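Local coordinates for protein phospho-furanose lactonase (Mycoplasma synoviae, PDB 3OVG) that hydrolyses phosphorylated furanose 1,4-lactones such as D-xylono-1,4-lactone 5-phosphate, and also carboxy 1,4-lactones, using two zinc ions per subunit, at residues G100-K105 and L186-L191; D24-F29 and I214-K219; V37-D42 and A104-K109. One frame throughout, in Å; residues are numbered along the deposited sequence.

Interaction 1. Residues G100-K105 and L186-L191; sequences GFHKAK and LVHTQL. With ZN (zinc ion), chain H.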
loop_
_atom_site.group_PDB
_atom_site.type_symbol
_atom_site.label_atom_id
_atom_site.label_comp_id
_atom_site.label_asym_id
_atom_site.label_seq_id
_atom_site.Cartn_x
_atom_site.Cartn_y
_atom_site.Cartn_z
ATOM N N GLY A 100 -28.680 10.819 -12.959
ATOM C CA GLY A 100 -27.753 10.003 -13.721
ATOM C C GLY A 100 -26.624 9.295 -12.976
ATOM O O GLY A 100 -26.759 8.910 -11.826
ATOM N N PHE A 101 -25.494 9.134 -13.657
ATOM C CA PHE A 101 -24.433 8.227 -13.220
ATOM C C PHE A 101 -23.037 8.790 -13.401
ATOM O O PHE A 101 -22.810 9.594 -14.306
ATOM C CB PHE A 101 -24.541 6.952 -14.013
ATOM C CG PHE A 101 -25.774 6.190 -13.687
ATOM C CD1 PHE A 101 -25.788 5.331 -12.601
ATOM C CD2 PHE A 101 -26.932 6.396 -14.396
ATOM C CE1 PHE A 101 -26.936 4.637 -12.267
ATOM C CE2 PHE A 101 -28.104 5.698 -14.058
ATOM C CZ PHE A 101 -28.095 4.830 -13.004
ATOM N N HIS A 102 -22.117 8.357 -12.541
ATOM C CA HIS A 102 -20.696 8.646 -12.724
ATOM C C HIS A 102 -20.062 7.563 -13.612
ATOM O O HIS A 102 -20.775 6.741 -14.195
ATOM C CB HIS A 102 -20.005 8.681 -11.379
ATOM C CG HIS A 102 -19.015 9.791 -11.269
ATOM N ND1 HIS A 102 -18.010 9.980 -12.194
ATOM C CD2 HIS A 102 -18.884 10.786 -10.359
ATOM C CE1 HIS A 102 -17.299 11.041 -11.855
ATOM N NE2 HIS A 102 -17.806 11.547 -10.743
ATOM N N LYS A 103 -18.734 7.565 -13.729
ATOM C CA LYS A 103 -18.044 6.518 -14.474
ATOM C C LYS A 103 -18.185 5.185 -13.753
ATOM O O LYS A 103 -18.440 5.142 -12.521
ATOM C CB LYS A 103 -16.544 6.841 -14.605
ATOM C CG LYS A 103 -15.829 6.984 -13.276
ATOM C CD LYS A 103 -14.417 7.570 -13.439
ATOM C CE LYS A 103 -13.766 7.781 -12.086
ATOM N NZ LYS A 103 -12.401 8.384 -12.162
ATOM N N ALA A 104 -17.974 4.116 -14.518
ATOM C CA ALA A 104 -18.213 2.743 -14.058
ATOM C C ALA A 104 -17.412 2.360 -12.823
ATOM O O ALA A 104 -17.839 1.509 -12.042
ATOM C CB ALA A 104 -17.905 1.767 -15.162
ATOM N N LYS A 105 -16.222 2.949 -12.683
ATOM C CA LYS A 105 -15.346 2.652 -11.560
ATOM C C LYS A 105 -16.067 2.834 -10.236
ATOM O O LYS A 105 -15.718 2.176 -9.251
ATOM C CB LYS A 105 -14.124 3.592 -11.556
ATOM C CG LYS A 105 -13.045 3.194 -10.527
ATOM C CD LYS A 105 -11.911 4.267 -10.413
ATOM C CE LYS A 105 -10.774 3.755 -9.510
ATOM N NZ LYS A 105 -9.449 4.404 -9.774
ATOM N N LEU A 186 -24.491 16.450 -19.112
ATOM C CA LEU A 186 -23.046 16.682 -19.024
ATOM C C LEU A 186 -22.301 15.365 -18.776
ATOM O O LEU A 186 -22.671 14.579 -17.882
ATOM C CB LEU A 186 -22.702 17.728 -17.961
ATOM C CG LEU A 186 -21.192 18.048 -17.775
ATOM C CD1 LEU A 186 -20.917 19.528 -17.414
ATOM C CD2 LEU A 186 -20.545 17.129 -16.725
ATOM N N VAL A 187 -21.278 15.109 -19.573
ATOM C CA VAL A 187 -20.466 13.891 -19.418
ATOM C C VAL A 187 -19.042 14.143 -18.885
ATOM O O VAL A 187 -18.318 14.982 -19.423
ATOM C CB VAL A 187 -20.402 13.079 -20.714
ATOM C CG1 VAL A 187 -19.726 11.696 -20.457
ATOM C CG2 VAL A 187 -21.833 12.845 -21.267
ATOM N N HIS A 188 -18.671 13.432 -17.804
ATOM C CA HIS A 188 -17.301 13.392 -17.266
ATOM C C HIS A 188 -16.458 12.486 -18.154
ATOM O O HIS A 188 -16.778 11.306 -18.294
ATOM C CB HIS A 188 -17.307 12.842 -15.807
ATOM C CG HIS A 188 -16.036 12.139 -15.397
ATOM N ND1 HIS A 188 -15.176 12.635 -14.433
ATOM C CD2 HIS A 188 -15.477 10.974 -15.816
ATOM C CE1 HIS A 188 -14.148 11.820 -14.283
ATOM N NE2 HIS A 188 -14.311 10.794 -15.106
ATOM N N THR A 189 -15.394 12.999 -18.777
ATOM C CA THR A 189 -14.431 12.100 -19.415
ATOM C C THR A 189 -13.236 11.985 -18.474
ATOM O O THR A 189 -13.021 12.875 -17.644
ATOM C CB THR A 189 -13.979 12.595 -20.795
ATOM O OG1 THR A 189 -13.314 13.853 -20.661
ATOM C CG2 THR A 189 -15.191 12.748 -21.726
ATOM N N GLN A 190 -12.482 10.887 -18.557
ATOM C CA GLN A 190 -11.383 10.677 -17.628
ATOM C C GLN A 190 -10.089 11.117 -18.329
ATOM O O GLN A 190 -9.724 10.548 -19.329
ATOM C CB GLN A 190 -11.340 9.219 -17.247
ATOM C CG GLN A 190 -10.322 8.851 -16.183
ATOM C CD GLN A 190 -10.550 9.611 -14.900
ATOM O OE1 GLN A 190 -11.689 9.923 -14.527
ATOM N NE2 GLN A 190 -9.462 9.913 -14.207
ATOM N N LEU A 191 -9.441 12.165 -17.833
ATOM C CA LEU A 191 -8.278 12.750 -18.524
ATOM C C LEU A 191 -8.594 13.214 -19.943
ATOM O O LEU A 191 -7.688 13.388 -20.762
ATOM C CB LEU A 191 -7.080 11.791 -18.524
ATOM C CG LEU A 191 -6.125 11.917 -17.325
ATOM C CD1 LEU A 191 -6.872 12.135 -16.022
ATOM C CD2 LEU A 191 -5.128 10.755 -17.209
HETATM ZN ZN ZN H . -15.702 14.611 -13.115
HETATM O O HOH W 1 -14.681 16.164 -11.471
#

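Interaction 2. Residues D24-F29 and I214-K219; sequences DCHDHF and ISHLNK. With ZN (zinc ion), chain G; ZN (zinc ion), chain H; PO4 (phosphate ion), chain I.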
loop_
_atom_site.group_PDB
_atom_site.type_symbol
_atom_site.label_atom_id
_atom_site.label_comp_id
_atom_site.label_asym_id
_atom_site.label_seq_id
_atom_site.Cartn_x
_atom_site.Cartn_y
_atom_site.Cartn_z
ATOM N N ASP A 24 -21.263 28.765 -13.670
ATOM C CA ASP A 24 -20.199 27.823 -13.445
ATOM C C ASP A 24 -20.843 26.481 -13.768
ATOM O O ASP A 24 -21.729 26.041 -13.028
ATOM C CB ASP A 24 -19.841 27.932 -11.970
ATOM C CG ASP A 24 -18.946 26.828 -11.478
ATOM O OD1 ASP A 24 -18.586 25.892 -12.237
ATOM O OD2 ASP A 24 -18.588 26.936 -10.286
ATOM N N CYS A 25 -20.398 25.831 -14.844
ATOM C CA CYS A 25 -21.135 24.698 -15.414
ATOM C C CYS A 25 -20.815 23.328 -14.822
ATOM O O CYS A 25 -21.424 22.336 -15.221
ATOM C CB CYS A 25 -20.991 24.660 -16.942
ATOM S SG CYS A 25 -21.952 25.996 -17.736
ATOM N N HIS A 26 -19.898 23.271 -13.859
ATOM C CA HIS A 26 -19.543 22.007 -13.234
ATOM C C HIS A 26 -18.781 22.260 -11.944
ATOM O O HIS A 26 -17.634 22.668 -11.967
ATOM C CB HIS A 26 -18.735 21.145 -14.216
ATOM C CG HIS A 26 -18.339 19.804 -13.684
ATOM N ND1 HIS A 26 -18.200 18.694 -14.496
ATOM C CD2 HIS A 26 -18.043 19.396 -12.425
ATOM C CE1 HIS A 26 -17.813 17.667 -13.759
ATOM N NE2 HIS A 26 -17.709 18.066 -12.501
ATOM N N ASP A 27 -19.443 22.027 -10.813
ATOM C CA ASP A 27 -18.819 22.312 -9.539
ATOM C C ASP A 27 -19.489 21.555 -8.408
ATOM O O ASP A 27 -20.388 20.732 -8.658
ATOM C CB ASP A 27 -18.820 23.824 -9.286
ATOM C CG ASP A 27 -17.490 24.304 -8.745
ATOM O OD1 ASP A 27 -16.941 23.602 -7.868
ATOM O OD2 ASP A 27 -16.984 25.354 -9.200
ATOM N N HIS A 28 -19.077 21.831 -7.174
ATOM C CA HIS A 28 -19.523 21.021 -6.064
ATOM C C HIS A 28 -19.563 21.859 -4.829
ATOM O O HIS A 28 -18.872 22.848 -4.752
ATOM C CB HIS A 28 -18.569 19.844 -5.820
ATOM C CG HIS A 28 -18.418 18.963 -7.005
ATOM N ND1 HIS A 28 -19.287 17.933 -7.271
ATOM C CD2 HIS A 28 -17.546 19.000 -8.039
ATOM C CE1 HIS A 28 -18.952 17.359 -8.409
ATOM N NE2 HIS A 28 -17.903 17.997 -8.899
ATOM N N PHE A 29 -20.350 21.427 -3.850
ATOM C CA PHE A 29 -20.277 22.012 -2.525
ATOM C C PHE A 29 -20.325 20.916 -1.480
ATOM O O PHE A 29 -19.452 20.833 -0.610
ATOM C CB PHE A 29 -21.415 23.008 -2.312
ATOM C CG PHE A 29 -21.215 24.306 -3.037
ATOM C CD1 PHE A 29 -20.150 25.138 -2.714
ATOM C CD2 PHE A 29 -22.096 24.702 -4.022
ATOM C CE1 PHE A 29 -19.956 26.374 -3.401
ATOM C CE2 PHE A 29 -21.912 25.920 -4.701
ATOM C CZ PHE A 29 -20.848 26.762 -4.375
ATOM N N ILE A 214 -19.402 18.225 -22.558
ATOM C CA ILE A 214 -18.409 17.231 -22.210
ATOM C C ILE A 214 -17.313 17.848 -21.337
ATOM O O ILE A 214 -16.628 18.778 -21.759
ATOM C CB ILE A 214 -17.800 16.549 -23.446
ATOM C CG1 ILE A 214 -18.898 15.882 -24.285
ATOM C CG2 ILE A 214 -16.788 15.477 -22.995
ATOM C CD1 ILE A 214 -18.339 15.039 -25.420
ATOM N N SER A 215 -17.138 17.316 -20.128
ATOM C CA SER A 215 -16.220 17.919 -19.147
ATOM C C SER A 215 -14.818 17.302 -19.195
ATOM O O SER A 215 -14.647 16.175 -19.683
ATOM C CB SER A 215 -16.792 17.770 -17.719
ATOM O OG SER A 215 -17.451 18.954 -17.298
ATOM N N HIS A 216 -13.853 18.050 -18.648
ATOM C CA HIS A 216 -12.450 17.642 -18.420
ATOM C C HIS A 216 -11.519 17.526 -19.637
ATOM O O HIS A 216 -10.437 16.942 -19.531
ATOM C CB HIS A 216 -12.347 16.374 -17.593
ATOM C CG HIS A 216 -13.281 16.347 -16.438
ATOM N ND1 HIS A 216 -13.425 17.410 -15.573
ATOM C CD2 HIS A 216 -14.129 15.388 -16.002
ATOM C CE1 HIS A 216 -14.344 17.122 -14.673
ATOM N NE2 HIS A 216 -14.780 15.897 -14.904
ATOM N N LEU A 217 -11.888 18.125 -20.759
ATOM C CA LEU A 217 -11.005 18.036 -21.900
ATOM C C LEU A 217 -9.704 18.774 -21.568
ATOM O O LEU A 217 -8.687 18.535 -22.202
ATOM C CB LEU A 217 -11.645 18.639 -23.153
ATOM C CG LEU A 217 -12.511 17.686 -23.990
ATOM C CD1 LEU A 217 -11.621 16.607 -24.638
ATOM C CD2 LEU A 217 -13.632 17.086 -23.171
ATOM N N ASN A 218 -9.749 19.674 -20.586
ATOM C CA ASN A 218 -8.534 20.373 -20.141
ATOM C C ASN A 218 -7.397 19.429 -19.710
ATOM O O ASN A 218 -6.213 19.820 -19.689
ATOM C CB ASN A 218 -8.884 21.344 -19.011
ATOM C CG ASN A 218 -9.808 20.712 -17.997
ATOM O OD1 ASN A 218 -11.008 20.554 -18.254
ATOM N ND2 ASN A 218 -9.245 20.294 -16.840
ATOM N N LYS A 219 -7.744 18.192 -19.373
ATOM C CA LYS A 219 -6.741 17.160 -19.020
ATOM C C LYS A 219 -6.149 16.383 -20.223
ATOM O O LYS A 219 -5.306 15.497 -20.060
ATOM C CB LYS A 219 -7.348 16.203 -17.981
ATOM C CG LYS A 219 -7.454 16.867 -16.607
ATOM C CD LYS A 219 -8.259 16.061 -15.608
ATOM C CE LYS A 219 -8.374 16.839 -14.279
ATOM N NZ LYS A 219 -9.108 16.052 -13.245
HETATM ZN ZN ZN G . -16.661 17.083 -10.592
HETATM ZN ZN ZN H . -15.702 14.611 -13.115
HETATM P P PO4 I . -8.367 15.882 -8.639
HETATM O O1 PO4 I . -9.797 16.042 -8.091
HETATM O O2 PO4 I . -7.478 15.060 -7.674
HETATM O O3 PO4 I . -8.455 15.173 -9.995
HETATM O O4 PO4 I . -7.796 17.277 -8.881
HETATM O O HOH W 1 -14.681 16.164 -11.471
HETATM O O HOH W 2 -15.540 15.882 -8.700
#

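Interaction 3. Residues V37-D42 and A104-K109; sequences VEEHID and AKFYDK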
loop_
_atom_site.group_PDB
_atom_site.type_symbol
_atom_site.label_atom_id
_atom_site.label_comp_id
_atom_site.label_asym_id
_atom_site.label_seq_id
_atom_site.Cartn_x
_atom_site.Cartn_y
_atom_site.Cartn_z
ATOM N N VAL A 37 -15.236 9.398 -1.967
ATOM C CA VAL A 37 -14.678 9.651 -0.647
ATOM C C VAL A 37 -13.818 8.467 -0.180
ATOM O O VAL A 37 -12.800 8.632 0.532
ATOM C CB VAL A 37 -15.809 9.969 0.363
ATOM C CG1 VAL A 37 -15.301 9.826 1.792
ATOM C CG2 VAL A 37 -16.362 11.347 0.089
ATOM N N GLU A 38 -14.224 7.273 -0.613
ATOM C CA GLU A 38 -13.415 6.058 -0.479
ATOM C C GLU A 38 -11.963 6.193 -0.983
ATOM O O GLU A 38 -11.032 5.720 -0.330
ATOM C CB GLU A 38 -14.125 4.887 -1.171
ATOM C CG GLU A 38 -15.331 4.398 -0.383
ATOM C CD GLU A 38 -14.947 4.076 1.053
ATOM O OE1 GLU A 38 -14.019 3.244 1.249
ATOM O OE2 GLU A 38 -15.562 4.669 1.982
ATOM N N GLU A 39 -11.767 6.845 -2.131
ATOM C CA GLU A 39 -10.418 7.038 -2.677
ATOM C C GLU A 39 -9.557 8.020 -1.884
ATOM O O GLU A 39 -8.322 7.879 -1.833
ATOM C CB GLU A 39 -10.491 7.458 -4.145
ATOM C CG GLU A 39 -11.338 6.484 -4.972
ATOM C CD GLU A 39 -11.276 6.736 -6.487
ATOM O OE1 GLU A 39 -11.110 7.909 -6.899
ATOM O OE2 GLU A 39 -11.415 5.745 -7.261
ATOM N N HIS A 40 -10.197 9.022 -1.277
ATOM C CA HIS A 40 -9.463 10.029 -0.510
ATOM C C HIS A 40 -10.362 10.880 0.395
ATOM O O HIS A 40 -11.431 11.362 -0.020
ATOM C CB HIS A 40 -8.643 10.917 -1.449
ATOM C CG HIS A 40 -7.457 11.549 -0.786
ATOM N ND1 HIS A 40 -7.574 12.546 0.160
ATOM C CD2 HIS A 40 -6.128 11.307 -0.916
ATOM C CE1 HIS A 40 -6.368 12.888 0.588
ATOM N NE2 HIS A 40 -5.475 12.150 -0.045
ATOM N N ILE A 41 -9.927 11.068 1.632
ATOM C CA ILE A 41 -10.709 11.833 2.611
ATOM C C ILE A 41 -11.037 13.267 2.125
ATOM O O ILE A 41 -12.107 13.803 2.473
ATOM C CB ILE A 41 -10.001 11.882 3.976
ATOM C CG1 ILE A 41 -10.914 12.492 5.056
ATOM C CG2 ILE A 41 -8.686 12.659 3.859
ATOM C CD1 ILE A 41 -12.294 11.800 5.174
ATOM N N ASP A 42 -10.157 13.859 1.298
ATOM C CA ASP A 42 -10.373 15.224 0.750
ATOM C C ASP A 42 -11.656 15.382 -0.115
ATOM O O ASP A 42 -12.126 16.497 -0.372
ATOM C CB ASP A 42 -9.162 15.669 -0.093
ATOM C CG ASP A 42 -7.949 16.055 0.765
ATOM O OD1 ASP A 42 -7.974 15.905 2.026
ATOM O OD2 ASP A 42 -6.970 16.520 0.148
ATOM N N ALA A 104 -17.974 4.116 -14.518
ATOM C CA ALA A 104 -18.213 2.743 -14.058
ATOM C C ALA A 104 -17.412 2.360 -12.823
ATOM O O ALA A 104 -17.839 1.509 -12.042
ATOM C CB ALA A 104 -17.905 1.767 -15.162
ATOM N N LYS A 105 -16.222 2.949 -12.683
ATOM C CA LYS A 105 -15.346 2.652 -11.560
ATOM C C LYS A 105 -16.067 2.834 -10.236
ATOM O O LYS A 105 -15.718 2.176 -9.251
ATOM C CB LYS A 105 -14.124 3.592 -11.556
ATOM C CG LYS A 105 -13.045 3.194 -10.527
ATOM C CD LYS A 105 -11.911 4.267 -10.413
ATOM C CE LYS A 105 -10.774 3.755 -9.510
ATOM N NZ LYS A 105 -9.449 4.404 -9.774
ATOM N N PHE A 106 -17.036 3.750 -10.204
ATOM C CA PHE A 106 -17.778 4.062 -8.976
ATOM C C PHE A 106 -19.030 3.216 -8.743
ATOM O O PHE A 106 -19.806 3.512 -7.841
ATOM C CB PHE A 106 -18.148 5.543 -8.918
ATOM C CG PHE A 106 -16.965 6.445 -8.825
ATOM C CD1 PHE A 106 -15.856 6.076 -8.082
ATOM C CD2 PHE A 106 -16.951 7.666 -9.472
ATOM C CE1 PHE A 106 -14.753 6.912 -7.984
ATOM C CE2 PHE A 106 -15.859 8.510 -9.371
ATOM C CZ PHE A 106 -14.750 8.131 -8.624
ATOM N N TYR A 107 -19.213 2.172 -9.548
ATOM C CA TYR A 107 -20.337 1.253 -9.381
ATOM C C TYR A 107 -19.874 -0.206 -9.415
ATOM O O TYR A 107 -19.179 -0.632 -10.337
ATOM C CB TYR A 107 -21.375 1.464 -10.495
ATOM C CG TYR A 107 -21.894 2.872 -10.507
ATOM C CD1 TYR A 107 -21.241 3.834 -11.231
ATOM C CD2 TYR A 107 -22.994 3.242 -9.743
ATOM C CE1 TYR A 107 -21.668 5.107 -11.235
ATOM C CE2 TYR A 107 -23.437 4.540 -9.723
ATOM C CZ TYR A 107 -22.763 5.469 -10.496
ATOM O OH TYR A 107 -23.139 6.790 -10.551
ATOM N N ASP A 108 -20.284 -0.987 -8.434
ATOM C CA ASP A 108 -19.966 -2.410 -8.452
ATOM C C ASP A 108 -20.400 -3.069 -9.766
ATOM O O ASP A 108 -21.592 -3.134 -10.053
ATOM C CB ASP A 108 -20.682 -3.103 -7.296
ATOM C CG ASP A 108 -20.202 -4.507 -7.117
ATOM O OD1 ASP A 108 -20.422 -5.324 -8.032
ATOM O OD2 ASP A 108 -19.565 -4.768 -6.078
ATOM N N LYS A 109 -19.460 -3.590 -10.549
ATOM C CA LYS A 109 -19.810 -4.095 -11.876
ATOM C C LYS A 109 -20.613 -5.375 -11.852
ATOM O O LYS A 109 -21.156 -5.775 -12.867
ATOM C CB LYS A 109 -18.583 -4.330 -12.742
ATOM C CG LYS A 109 -17.809 -5.570 -12.364
ATOM C CD LYS A 109 -16.677 -5.857 -13.380
ATOM C CE LYS A 109 -15.451 -6.400 -12.675
ATOM N NZ LYS A 109 -14.706 -7.351 -13.565
#

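Interaction 1. Residues G100-K105 and L186-L191
The amide oxygen of Q190 is gripped by two nitrogens, one from each segment. K103 NZ reaches Q190 OE1 at 2.9 Å, but it sits well above the carbonyl plane, 62° out of it, and does not use a lone pair. H188 NE2 also donates to Q190 OE1, at 2.8 Å; its N-H points only roughly at the oxygen (126°) and the bond is weak, although the oxygen lies in the imidazole plane. The Q190 chain bends at the CB-CG bond, bringing its amide back to the histidine.

K103 gets there with a fully extended chain that runs past H188. Its CG lies between the backbone N and the carbonyl carbon, and on the way CD passes H188 NE2 at 3.6 Å. The other ring nitrogen, H188 ND1, binds a zinc ion at 2.4 Å, so both nitrogens of this imidazole are held and its rotation is fixed. Strand 185-190 is one of the parallel strands of the TIM barrel of this phosphotriesterase-family enzyme. The segment 100-105 is part of the loop after strand 94-97, and it comes over the zinc-site end of the barrel. H102 comes in here edge-to-face: its CE1 sits over one face of H188, offset toward the rim and 3.7 Å from H188 ND1. The two ring planes are 68° apart. H102 is itself steadied by the backbone N-H of K103, which bonds to H102 ND1 in the ring plane (3.0 Å), and by F106, whose ring also meets it edge-to-face.

Interaction 2. Residues D24-F29 and I214-K219
H26 reaches across to S215 and H216. CB leaves the backbone with CG anti to the backbone N (chi1 -179°), which sends the ring toward strand 212-215; both CB and CG lie near S215 OG. On one side of the ring, ND1 donates to S215 OG at 2.9 Å, with an N-H...O angle of 142° and the oxygen tilted 25° from the ring plane. CE1 meets the H216 ring obliquely, 3.6 Å from H216 CE1. At the tip, NE2 binds the first zinc ion at 2.4 Å, and H28 NE2 joins it on the same metal at 2.3 Å. H26 CD2 flanks NE2, 3.3 Å from that zinc. H216 NE2 holds the second zinc, while its ND1 is hydrogen-bonded to D240; S215 CB packs over the centre of the H216 ring. K155, as a carbamate, bridges the two metals, and D274 completes the first zinc's protein ligands. K219 NZ makes a weak bond to a phosphate ion, which K246, Y247 and Y280 also hold, consistent with a pocket for the substrate's phosphate. Water 1 lies 2.4 Å from the first zinc and 2.5 Å from the second, a position consistent with the metal-activated hydrolytic water of this family.

Interaction 3. Residues V37-D42 and A104-K109
Two short turns carry E39 on one side and K105 with F106 on the other. E39 belongs to a weakly bonded helical turn, where the N-H of H40 makes only a weak bond back to V37 O; at H40 the backbone swings to an extended conformation (phi -165°) and leads into the 3-10 turn at I41 and D42. In the facing segment, A104 to F106 form a 3-10 turn closed by Y107 N bonding to A104 O at 2.9 Å.

The E39 and K105 side chains approach from opposite directions, both extended beyond CG. They make a long, weak salt bridge: E39 OE2 is 3.5 Å from K105 NZ and nearer to the methylene before it, 3.1 Å from K105 CE. The carboxylate oxygen therefore lies beside the end of the lysine chain instead of facing the ammonium squarely. E39 OE2 is also 3.6 Å from F106 CE1, close to the ring plane, while E39 OE1 is 4.0 Å from F106 CZ. The carboxylate thus sits at the edge of the phenyl ring, its plane turned 63° from the ring's, where the slightly positive C-H rim would suit a negative group. E39 and K105 are exposed at the surface, whereas F106 is buried beneath them.

F106 carries the contact inward: it packs on P35 and E36 of helix 35-39. D42 forms a salt bridge with R277, a substrate-binding residue, and D108 is hydrogen-bonded to G34 of a neighbouring subunit. The contact thereby joins helix 35-39, in the connection after strand 22-25, to the loop between strand 94-97 and helix 113-116.

Overall arrangement
Interactions 1 and 2 are about 11 Å apart between centres and touch, since strands 185-190 and 212-215 are neighbours in one parallel sheet of the barrel; V187 O meets S215 N, and H188 and H216 share the second zinc. Interaction 3 lies farther out, its centre about 12 Å from interaction 1's and about 18 Å from interaction 2's. It shares A104 and K105 with interaction 1, so the single loop after strand 94-97 runs from the metal site to the surface. Along the chain, the loop closed by interaction 2 encloses both others. The first two place the binuclear zinc centre at the C-terminal end of the barrel strands; interaction 3 joins that loop to helix 35-39.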